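Local coordinates for carbohydrate oxidase (Microdochium nivale, PDB 3RJA), which oxidises the C1 hydroxyl of mono-, oligo- and polysaccharides to lactones with its FAD cofactor, reducing molecular oxygen to hydrogen peroxide, at residues K221-A226 with N336-Y341; W353-D358 with D407-S412. One frame throughout, in Å; residues are numbered along the deposited sequence. Where two conformers were deposited one is given.

Interaction 1. Residues K221-A226 with N336-Y341. With NAG (2-acetamido-2-deoxy-beta-D-glucopyranose), chain C.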
ATOM      1  N   LYS A 221       4.555  23.061  19.251  1.00 29.02           N
ATOM      2  CA  LYS A 221       3.364  23.697  19.822  1.00 28.89           C
ATOM      3  C   LYS A 221       2.828  24.815  18.953  1.00 29.37           C
ATOM      4  O   LYS A 221       1.743  25.320  19.214  1.00 31.17           O
ATOM      5  CB  LYS A 221       3.657  24.261  21.230  1.00 34.55           C
ATOM      6  CG  LYS A 221       4.219  23.252  22.257  1.00 34.63           C
ATOM      7  CD  LYS A 221       3.375  21.982  22.290  1.00 36.25           C
ATOM      8  CE  LYS A 221       3.715  21.115  23.484  1.00 43.31           C
ATOM      9  NZ  LYS A 221       3.136  19.759  23.279  1.00 40.41           N
ATOM     10  N   ASN A 222       3.572  25.214  17.921  1.00 27.22           N
ATOM     11  CA  ASN A 222       3.093  26.271  17.034  1.00 26.37           C
ATOM     12  C   ASN A 222       3.633  26.173  15.616  1.00 25.04           C
ATOM     13  O   ASN A 222       4.533  25.372  15.339  1.00 23.83           O
ATOM     14  CB  ASN A 222       3.385  27.656  17.625  1.00 31.24           C
ATOM     15  CG  ASN A 222       4.873  27.898  17.863  1.00 34.90           C
ATOM     16  OD1 ASN A 222       5.721  27.578  17.015  1.00 36.03           O
ATOM     17  ND2 ASN A 222       5.196  28.479  19.020  1.00 35.12           N
ATOM     18  N   LYS A 223       3.073  26.992  14.733  1.00 21.58           N
ATOM     19  CA  LYS A 223       3.436  26.996  13.325  1.00 21.34           C
ATOM     20  C   LYS A 223       4.938  27.097  13.112  1.00 20.99           C
ATOM     21  O   LYS A 223       5.503  26.345  12.296  1.00 18.86           O
ATOM     22  CB  LYS A 223       2.714  28.129  12.574  1.00 18.99           C
ATOM     23  CG  LYS A 223       1.223  27.858  12.318  1.00 17.54           C
ATOM     24  CD  LYS A 223       0.569  29.144  11.829  1.00 18.56           C
ATOM     25  CE  LYS A 223      -0.929  29.091  11.806  1.00 17.64           C
ATOM     26  NZ  LYS A 223      -1.437  29.936  10.702  1.00 19.21           N
ATOM     27  N   THR A 224       5.581  28.016  13.843  1.00 19.81           N
ATOM     28  CA  THR A 224       7.010  28.279  13.638  1.00 21.37           C
ATOM     29  C   THR A 224       7.880  27.070  13.916  1.00 19.24           C
ATOM     30  O   THR A 224       8.704  26.728  13.063  1.00 17.90           O
ATOM     31  CB  THR A 224       7.504  29.575  14.349  1.00 25.77           C
ATOM     32  OG1 THR A 224       6.874  30.688  13.716  1.00 30.09           O
ATOM     33  CG2 THR A 224       9.017  29.759  14.194  1.00 25.84           C
ATOM     34  N   SER A 225       7.661  26.414  15.065  1.00 17.81           N
ATOM     35  CA  SER A 225       8.375  25.190  15.424  0.50 18.27           C
ATOM     36  C   SER A 225       8.131  24.067  14.405  1.00 19.76           C
ATOM     37  O   SER A 225       9.079  23.357  13.997  1.00 18.48           O
ATOM     38  CB  SER A 225       7.968  24.725  16.831  0.50 18.44           C
ATOM     39  OG  SER A 225       8.176  25.747  17.801  0.50 17.69           O
ATOM     40  N   ALA A 226       6.870  23.905  13.983  1.00 18.32           N
ATOM     41  CA  ALA A 226       6.522  22.867  13.008  1.00 20.62           C
ATOM     42  C   ALA A 226       7.195  23.102  11.649  1.00 21.97           C
ATOM     43  O   ALA A 226       7.654  22.155  11.001  1.00 23.51           O
ATOM     44  CB  ALA A 226       5.005  22.780  12.840  1.00 20.68           C
ATOM     45  N   ASN A 336       1.909  26.355   3.673  1.00 17.72           N
ATOM     46  CA  ASN A 336       0.464  26.160   3.533  1.00 16.20           C
ATOM     47  C   ASN A 336       0.055  24.942   4.345  1.00 16.52           C
ATOM     48  O   ASN A 336      -0.976  24.956   4.994  1.00 16.25           O
ATOM     49  CB  ASN A 336       0.068  25.946   2.059  1.00 16.41           C
ATOM     50  CG  ASN A 336       0.349  27.156   1.194  1.00 17.33           C
ATOM     51  OD1 ASN A 336       0.580  28.245   1.715  1.00 18.85           O
ATOM     52  ND2 ASN A 336       0.337  26.977  -0.134  1.00 16.51           N
ATOM     53  N   PHE A 337       0.876  23.897   4.314  1.00 15.97           N
ATOM     54  CA  PHE A 337       0.580  22.672   5.064  1.00 15.94           C
ATOM     55  C   PHE A 337       0.412  22.969   6.561  1.00 16.01           C
ATOM     56  O   PHE A 337      -0.561  22.557   7.183  1.00 16.13           O
ATOM     57  CB  PHE A 337       1.681  21.620   4.844  1.00 15.22           C
ATOM     58  CG  PHE A 337       1.478  20.352   5.636  1.00 15.39           C
ATOM     59  CD1 PHE A 337       1.959  20.239   6.940  1.00 15.44           C
ATOM     60  CD2 PHE A 337       0.822  19.277   5.076  1.00 15.77           C
ATOM     61  CE1 PHE A 337       1.788  19.066   7.684  1.00 15.01           C
ATOM     62  CE2 PHE A 337       0.641  18.097   5.816  1.00 15.85           C
ATOM     63  CZ  PHE A 337       1.128  17.997   7.113  1.00 15.64           C
ATOM     64  N   VAL A 338       1.387  23.679   7.128  1.00 17.39           N
ATOM     65  CA  VAL A 338       1.401  24.032   8.550  1.00 18.18           C
ATOM     66  C   VAL A 338       0.287  25.033   8.944  1.00 19.56           C
ATOM     67  O   VAL A 338      -0.271  24.916  10.042  1.00 18.46           O
ATOM     68  CB  VAL A 338       2.816  24.504   8.975  1.00 19.87           C
ATOM     69  CG1 VAL A 338       2.820  25.076  10.393  1.00 16.85           C
ATOM     70  CG2 VAL A 338       3.821  23.301   8.878  1.00 18.94           C
ATOM     71  N   ASP A 339      -0.030  25.987   8.054  1.00 17.77           N
ATOM     72  CA  ASP A 339      -1.176  26.901   8.259  1.00 18.86           C
ATOM     73  C   ASP A 339      -2.477  26.102   8.499  1.00 20.36           C
ATOM     74  O   ASP A 339      -3.179  26.313   9.499  1.00 18.03           O
ATOM     75  CB  ASP A 339      -1.332  27.859   7.065  1.00 17.48           C
ATOM     76  CG  ASP A 339      -0.374  29.071   7.136  1.00 20.03           C
ATOM     77  OD1 ASP A 339       0.230  29.350   8.193  1.00 18.28           O
ATOM     78  OD2 ASP A 339      -0.232  29.759   6.115  1.00 21.36           O
ATOM     79  N   TYR A 340      -2.754  25.154   7.591  1.00 19.21           N
ATOM     80  CA  TYR A 340      -3.932  24.292   7.665  1.00 17.91           C
ATOM     81  C   TYR A 340      -3.877  23.386   8.888  1.00 17.35           C
ATOM     82  O   TYR A 340      -4.857  23.222   9.593  1.00 16.71           O
ATOM     83  CB  TYR A 340      -3.987  23.439   6.385  1.00 18.57           C
ATOM     84  CG  TYR A 340      -5.352  22.882   6.037  1.00 16.71           C
ATOM     85  CD1 TYR A 340      -5.781  21.654   6.539  1.00 17.94           C
ATOM     86  CD2 TYR A 340      -6.211  23.589   5.197  1.00 16.59           C
ATOM     87  CE1 TYR A 340      -7.052  21.140   6.203  1.00 17.11           C
ATOM     88  CE2 TYR A 340      -7.454  23.087   4.838  1.00 17.38           C
ATOM     89  CZ  TYR A 340      -7.867  21.859   5.347  1.00 17.75           C
ATOM     90  OH  TYR A 340      -9.108  21.379   5.004  1.00 19.30           O
ATOM     91  N   TYR A 341      -2.709  22.801   9.137  1.00 17.30           N
ATOM     92  CA  TYR A 341      -2.474  21.951  10.313  1.00 17.06           C
ATOM     93  C   TYR A 341      -3.037  22.638  11.566  1.00 19.35           C
ATOM     94  O   TYR A 341      -3.844  22.044  12.310  1.00 18.55           O
ATOM     95  CB  TYR A 341      -0.965  21.777  10.468  1.00 13.97           C
ATOM     96  CG  TYR A 341      -0.452  20.723  11.407  1.00 13.80           C
ATOM     97  CD1 TYR A 341      -1.299  20.011  12.287  1.00 12.53           C
ATOM     98  CD2 TYR A 341       0.918  20.430  11.424  1.00 12.24           C
ATOM     99  CE1 TYR A 341      -0.778  19.032  13.156  1.00 12.92           C
ATOM    100  CE2 TYR A 341       1.434  19.474  12.286  1.00 13.06           C
ATOM    101  CZ  TYR A 341       0.599  18.777  13.146  1.00 12.61           C
ATOM    102  OH  TYR A 341       1.163  17.801  13.943  1.00 12.78           O
TER
HETATM  103  C1  NAG C 502       6.555  28.800  19.364  0.50 32.70           C
HETATM  104  C2  NAG C 502       6.573  30.255  19.809  0.50 32.53           C
HETATM  105  C3  NAG C 502       8.015  30.695  19.918  0.50 32.78           C
HETATM  106  C4  NAG C 502       8.738  29.770  20.881  0.50 33.58           C
HETATM  107  C5  NAG C 502       8.455  28.283  20.622  0.50 33.17           C
HETATM  108  C6  NAG C 502       8.869  27.478  21.840  0.50 32.19           C
HETATM  109  C7  NAG C 502       6.413  31.824  17.944  0.50 30.94           C
HETATM  110  C8  NAG C 502       5.517  32.693  17.110  0.50 30.22           C
HETATM  111  N2  NAG C 502       5.830  31.128  18.917  0.50 32.89           N
HETATM  112  O3  NAG C 502       8.102  32.023  20.386  0.50 33.11           O
HETATM  113  O4  NAG C 502      10.113  30.050  20.743  0.50 32.86           O
HETATM  114  O5  NAG C 502       7.081  28.019  20.405  0.50 32.50           O
HETATM  115  O6  NAG C 502       9.127  28.394  22.876  0.50 33.68           O
HETATM  116  O7  NAG C 502       7.620  31.775  17.720  0.50 32.44           O
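K223 and A226, in the first turn of helix 223-239, pack on V338 and D339 of helix 332-345. This is a helix-to-helix contact, and the turn starts at a glycosylated N-cap. The apolar part centres on V338. V338 CG1 lies anti to the backbone N (chi1 171°) and reaches the first turn, 3.5 Å from K223 O. K223 and V338 run past each other in opposite directions, with K223 CG 3.7 Å from V338 CG1. A226 CB adds a looser touch, 4.0 Å from V338 CG1. L227 and I230 of helix 223-239 also pack on V338. The charged part is carried by K223 and D339. The K223 chain crosses D339 at about a right angle and forms a salt bridge, K223 NZ to D339 OD1, 3.1 Å. The ammonium meets the carboxylate from above its plane, 49° out of it. D343 is a second salt-bridge partner of K223, so two acidic groups of one helix share this lysine. The capping part belongs to N222. N222 OD1 accepts a nearly straight bond from S225 N at 3.0 Å. The same amide carries the N-linked sugar through a covalent bond from N222 ND2 to NAG C1, 1.4 Å.

Interaction 2. Residues W353-D358 with D407-S412; sequences WFYQLD and DGWVNS. With ABL ((2R,3R,4R,5R)-4,5-dihydroxy-2-(hydroxymethyl)-6-oxopiperidin-3-yl beta-D-glucopyranoside), chain G.
W353 and Y355 both meet the far end of the W409 indole, forming an aromatic cluster between strand 352-359 and helix 403-414. W353 comes first. Its chi1 of 62° sets CG between the backbone N and the carbonyl carbon, and W353 CZ3 comes to 3.6 Å from W409 CH2. The pair is an offset edge-to-face one: the W409 edge points toward the W353 face, with six-membered ring centroids 5.3 Å apart and planes at 79°. F354 points away from the helix, and its ring touches the bound substrate analogue. F354 CE2 is 3.9 Å from ABL C1. Y355 turns back to the helix. Y355 CD2 lies 3.6 Å from W409 CH2, and the two rings meet obliquely. Its hydroxyl is hydrogen-bonded to Y341. Q356, like F354, belongs to the analogue pocket. Thus W353 and Y355 pack toward the helix, while F354 and Q356 line the sugar site. W409 NE1 bonds to F337 O, and F337 and Y340 of helix 332-345 stack with its ring. Strand 352-359 runs antiparallel between strands 245-251 and 384-392, with helices 332-345 and 403-414 on the W409 side.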
ATOM      1  N   TRP A 353      -8.368  11.636  13.156  1.00 15.80           N
ATOM      2  CA  TRP A 353      -7.642  11.829  11.905  1.00 15.97           C
ATOM      3  C   TRP A 353      -6.161  11.711  12.205  1.00 17.02           C
ATOM      4  O   TRP A 353      -5.746  11.933  13.347  1.00 16.81           O
ATOM      5  CB  TRP A 353      -7.968  13.172  11.211  1.00 14.59           C
ATOM      6  CG  TRP A 353      -7.610  14.420  12.011  1.00 15.79           C
ATOM      7  CD1 TRP A 353      -8.480  15.210  12.747  1.00 16.14           C
ATOM      8  CD2 TRP A 353      -6.311  15.033  12.147  1.00 15.67           C
ATOM      9  NE1 TRP A 353      -7.795  16.249  13.334  1.00 16.01           N
ATOM     10  CE2 TRP A 353      -6.467  16.166  12.999  1.00 16.25           C
ATOM     11  CE3 TRP A 353      -5.031  14.727  11.650  1.00 16.05           C
ATOM     12  CZ2 TRP A 353      -5.386  17.015  13.343  1.00 15.64           C
ATOM     13  CZ3 TRP A 353      -3.953  15.551  12.007  1.00 16.26           C
ATOM     14  CH2 TRP A 353      -4.138  16.678  12.861  1.00 16.02           C
ATOM     15  N   PHE A 354      -5.380  11.366  11.174  1.00 14.58           N
ATOM     16  CA  PHE A 354      -3.932  11.456  11.227  1.00 13.72           C
ATOM     17  C   PHE A 354      -3.317  11.838   9.866  1.00 13.43           C
ATOM     18  O   PHE A 354      -3.972  11.736   8.817  1.00 13.14           O
ATOM     19  CB  PHE A 354      -3.317  10.174  11.803  1.00 12.33           C
ATOM     20  CG  PHE A 354      -3.404   8.979  10.885  1.00 14.33           C
ATOM     21  CD1 PHE A 354      -2.532   8.847   9.807  1.00 13.94           C
ATOM     22  CD2 PHE A 354      -4.345   7.960  11.129  1.00 15.02           C
ATOM     23  CE1 PHE A 354      -2.596   7.718   8.962  1.00 14.99           C
ATOM     24  CE2 PHE A 354      -4.419   6.832  10.309  1.00 15.51           C
ATOM     25  CZ  PHE A 354      -3.538   6.712   9.214  1.00 16.54           C
ATOM     26  N   TYR A 355      -2.071  12.310   9.900  1.00 13.36           N
ATOM     27  CA  TYR A 355      -1.217  12.299   8.702  1.00 13.62           C
ATOM     28  C   TYR A 355       0.047  11.509   9.062  1.00 13.88           C
ATOM     29  O   TYR A 355       0.418  11.402  10.228  1.00 15.17           O
ATOM     30  CB  TYR A 355      -0.849  13.715   8.234  1.00 12.75           C
ATOM     31  CG  TYR A 355       0.045  14.443   9.218  1.00 13.98           C
ATOM     32  CD1 TYR A 355       1.419  14.222   9.230  1.00 13.88           C
ATOM     33  CD2 TYR A 355      -0.495  15.351  10.154  1.00 13.89           C
ATOM     34  CE1 TYR A 355       2.238  14.880  10.125  1.00 14.95           C
ATOM     35  CE2 TYR A 355       0.314  16.021  11.058  1.00 14.12           C
ATOM     36  CZ  TYR A 355       1.683  15.775  11.036  1.00 15.26           C
ATOM     37  OH  TYR A 355       2.516  16.400  11.922  1.00 16.16           O
ATOM     38  N   GLN A 356       0.698  10.953   8.050  1.00 14.23           N
ATOM     39  CA  GLN A 356       2.035  10.378   8.178  1.00 13.23           C
ATOM     40  C   GLN A 356       2.875  10.955   7.071  1.00 13.45           C
ATOM     41  O   GLN A 356       2.465  10.937   5.902  1.00 15.36           O
ATOM     42  CB  GLN A 356       2.005   8.848   8.081  1.00 12.54           C
ATOM     43  CG  GLN A 356       1.172   8.225   9.174  1.00 13.32           C
ATOM     44  CD  GLN A 356       0.910   6.758   8.996  1.00 14.43           C
ATOM     45  OE1 GLN A 356       0.863   5.994   9.970  1.00 15.86           O
ATOM     46  NE2 GLN A 356       0.719   6.347   7.758  1.00 16.07           N
ATOM     47  N   LEU A 357       4.037  11.491   7.445  1.00 12.84           N
ATOM     48  CA  LEU A 357       5.035  11.937   6.494  1.00 12.45           C
ATOM     49  C   LEU A 357       6.193  10.931   6.502  1.00 11.77           C
ATOM     50  O   LEU A 357       7.107  11.014   7.353  1.00 10.11           O
ATOM     51  CB  LEU A 357       5.517  13.344   6.831  1.00 13.11           C
ATOM     52  CG  LEU A 357       4.500  14.467   7.151  1.00 14.87           C
ATOM     53  CD1 LEU A 357       5.204  15.822   7.392  1.00 15.45           C
ATOM     54  CD2 LEU A 357       3.433  14.661   6.104  1.00 14.08           C
ATOM     55  N   ASP A 358       6.109   9.992   5.550  1.00 10.68           N
ATOM     56  CA  ASP A 358       7.089   8.913   5.436  0.50 11.19           C
ATOM     57  C   ASP A 358       8.316   9.325   4.633  1.00 10.93           C
ATOM     58  O   ASP A 358       8.202   9.887   3.555  1.00  9.87           O
ATOM     59  CB  ASP A 358       6.453   7.654   4.840  0.50 10.85           C
ATOM     60  CG  ASP A 358       5.608   6.918   5.856  0.50 12.04           C
ATOM     61  OD1 ASP A 358       4.482   7.385   6.114  0.50 12.15           O
ATOM     62  OD2 ASP A 358       6.085   5.910   6.437  0.50 12.13           O
ATOM     63  N   ASP A 407      -9.472  17.157   1.513  1.00 12.46           N
ATOM     64  CA  ASP A 407      -9.303  17.832   0.225  1.00 14.94           C
ATOM     65  C   ASP A 407      -8.549  19.155   0.397  1.00 16.86           C
ATOM     66  O   ASP A 407      -7.657  19.485  -0.396  1.00 18.29           O
ATOM     67  CB  ASP A 407     -10.669  18.132  -0.426  1.00 14.65           C
ATOM     68  CG  ASP A 407     -11.327  16.897  -1.050  1.00 15.76           C
ATOM     69  OD1 ASP A 407     -10.700  15.799  -1.109  1.00 12.89           O
ATOM     70  OD2 ASP A 407     -12.482  17.056  -1.523  1.00 15.18           O
ATOM     71  N   GLY A 408      -8.919  19.915   1.434  1.00 16.16           N
ATOM     72  CA  GLY A 408      -8.296  21.214   1.676  1.00 17.54           C
ATOM     73  C   GLY A 408      -6.841  21.088   2.100  1.00 16.68           C
ATOM     74  O   GLY A 408      -6.001  21.888   1.701  1.00 18.76           O
ATOM     75  N   TRP A 409      -6.523  20.072   2.897  1.00 15.32           N
ATOM     76  CA  TRP A 409      -5.137  19.897   3.324  1.00 15.37           C
ATOM     77  C   TRP A 409      -4.250  19.566   2.129  1.00 15.19           C
ATOM     78  O   TRP A 409      -3.160  20.101   2.005  1.00 15.28           O
ATOM     79  CB  TRP A 409      -5.013  18.811   4.396  1.00 14.08           C
ATOM     80  CG  TRP A 409      -3.957  19.087   5.443  1.00 12.43           C
ATOM     81  CD1 TRP A 409      -2.896  19.980   5.368  1.00 12.81           C
ATOM     82  CD2 TRP A 409      -3.843  18.447   6.704  1.00 12.02           C
ATOM     83  NE1 TRP A 409      -2.156  19.930   6.524  1.00 12.25           N
ATOM     84  CE2 TRP A 409      -2.714  18.993   7.357  1.00 12.30           C
ATOM     85  CE3 TRP A 409      -4.605  17.469   7.366  1.00 11.80           C
ATOM     86  CZ2 TRP A 409      -2.338  18.598   8.628  1.00 11.96           C
ATOM     87  CZ3 TRP A 409      -4.212  17.060   8.605  1.00 11.13           C
ATOM     88  CH2 TRP A 409      -3.091  17.629   9.233  1.00 11.75           C
ATOM     89  N   VAL A 410      -4.733  18.680   1.250  1.00 16.11           N
ATOM     90  CA  VAL A 410      -3.975  18.256   0.083  1.00 15.24           C
ATOM     91  C   VAL A 410      -3.837  19.447  -0.878  1.00 16.58           C
ATOM     92  O   VAL A 410      -2.773  19.681  -1.449  1.00 15.98           O
ATOM     93  CB  VAL A 410      -4.667  17.049  -0.622  1.00 15.64           C
ATOM     94  CG1 VAL A 410      -4.190  16.902  -2.073  1.00 15.51           C
ATOM     95  CG2 VAL A 410      -4.433  15.747   0.171  1.00 14.59           C
ATOM     96  N   ASN A 411      -4.925  20.202  -1.035  1.00 18.77           N
ATOM     97  CA  ASN A 411      -4.922  21.387  -1.888  1.00 19.64           C
ATOM     98  C   ASN A 411      -3.931  22.425  -1.347  1.00 18.47           C
ATOM     99  O   ASN A 411      -3.242  23.105  -2.121  1.00 16.18           O
ATOM    100  CB  ASN A 411      -6.335  21.979  -1.998  1.00 21.65           C
ATOM    101  CG  ASN A 411      -6.328  23.408  -2.533  1.00 29.62           C
ATOM    102  OD1 ASN A 411      -6.194  23.631  -3.742  1.00 30.92           O
ATOM    103  ND2 ASN A 411      -6.467  24.392  -1.624  1.00 33.63           N
ATOM    104  N   SER A 412      -3.845  22.518  -0.016  1.00 19.10           N
ATOM    105  CA  SER A 412      -2.881  23.436   0.607  1.00 19.06           C
ATOM    106  C   SER A 412      -1.466  23.191   0.078  1.00 19.41           C
ATOM    107  O   SER A 412      -0.722  24.149  -0.117  1.00 19.93           O
ATOM    108  CB  SER A 412      -2.931  23.391   2.145  1.00 16.33           C
ATOM    109  OG  SER A 412      -2.063  22.402   2.672  1.00 18.05           O
TER
HETATM  110  C1A ABL G 604      -1.446   2.715   6.763  1.00 42.43           C
HETATM  111  O1A ABL G 604      -0.962   2.685   5.607  1.00 45.61           O
HETATM  112  C2A ABL G 604      -0.564   3.055   7.982  1.00 42.65           C
HETATM  113  O2A ABL G 604       0.740   2.534   7.727  1.00 39.75           O
HETATM  114  C3A ABL G 604      -1.120   2.505   9.319  1.00 38.30           C
HETATM  115  O3A ABL G 604      -0.388   3.167  10.381  1.00 38.64           O
HETATM  116  C4A ABL G 604      -2.585   2.876   9.448  1.00 40.88           C
HETATM  117  O1  ABL G 604      -3.143   2.424  10.708  1.00 43.18           O
HETATM  118  C5A ABL G 604      -3.389   2.200   8.283  1.00 40.31           C
HETATM  119  N5  ABL G 604      -2.762   2.465   6.961  1.00 39.74           N
HETATM  120  C6A ABL G 604      -4.842   2.731   8.176  1.00 39.00           C
HETATM  121  O6A ABL G 604      -5.755   1.785   7.588  1.00 35.72           O
HETATM  122  C1  ABL G 604      -3.271   3.367  11.811  1.00 45.15           C
HETATM  123  C2  ABL G 604      -4.397   2.917  12.776  1.00 46.58           C
HETATM  124  O2  ABL G 604      -5.623   2.839  12.040  1.00 51.76           O
HETATM  125  C3  ABL G 604      -4.491   3.911  13.942  1.00 48.71           C
HETATM  126  O3  ABL G 604      -5.502   3.527  14.874  1.00 50.06           O
HETATM  127  C4  ABL G 604      -3.086   4.037  14.614  1.00 46.14           C
HETATM  128  O4  ABL G 604      -3.100   4.932  15.717  1.00 48.59           O
HETATM  129  C5  ABL G 604      -2.054   4.498  13.578  1.00 44.99           C
HETATM  130  O5  ABL G 604      -2.040   3.535  12.497  1.00 45.16           O
HETATM  131  C6  ABL G 604      -0.657   4.689  14.181  1.00 40.74           C
HETATM  132  O6  ABL G 604      -0.169   3.576  14.858  1.00 36.37           O

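In the fold
From the N terminus, the chain reaches interaction 1 at 221-226, just after strand 211-217. The contact closes a loop of 109 residues when helix 332-345 returns. Strand 352-359 follows and opens interaction 2, which closes a loop of 48 residues at helix 403-414. The two loops lie in series, neither nesting nor crossing. Their centres are about 12 Å apart, and helix 332-345 links them. Y340 OH packs near G408 CA. N336 ND2 probably hydrogen-bonds to S412 O, 3.0 Å away. Together, the contacts join three helices to the eight-stranded antiparallel sheet, whose strand 352-359 contributes to the sugar pocket.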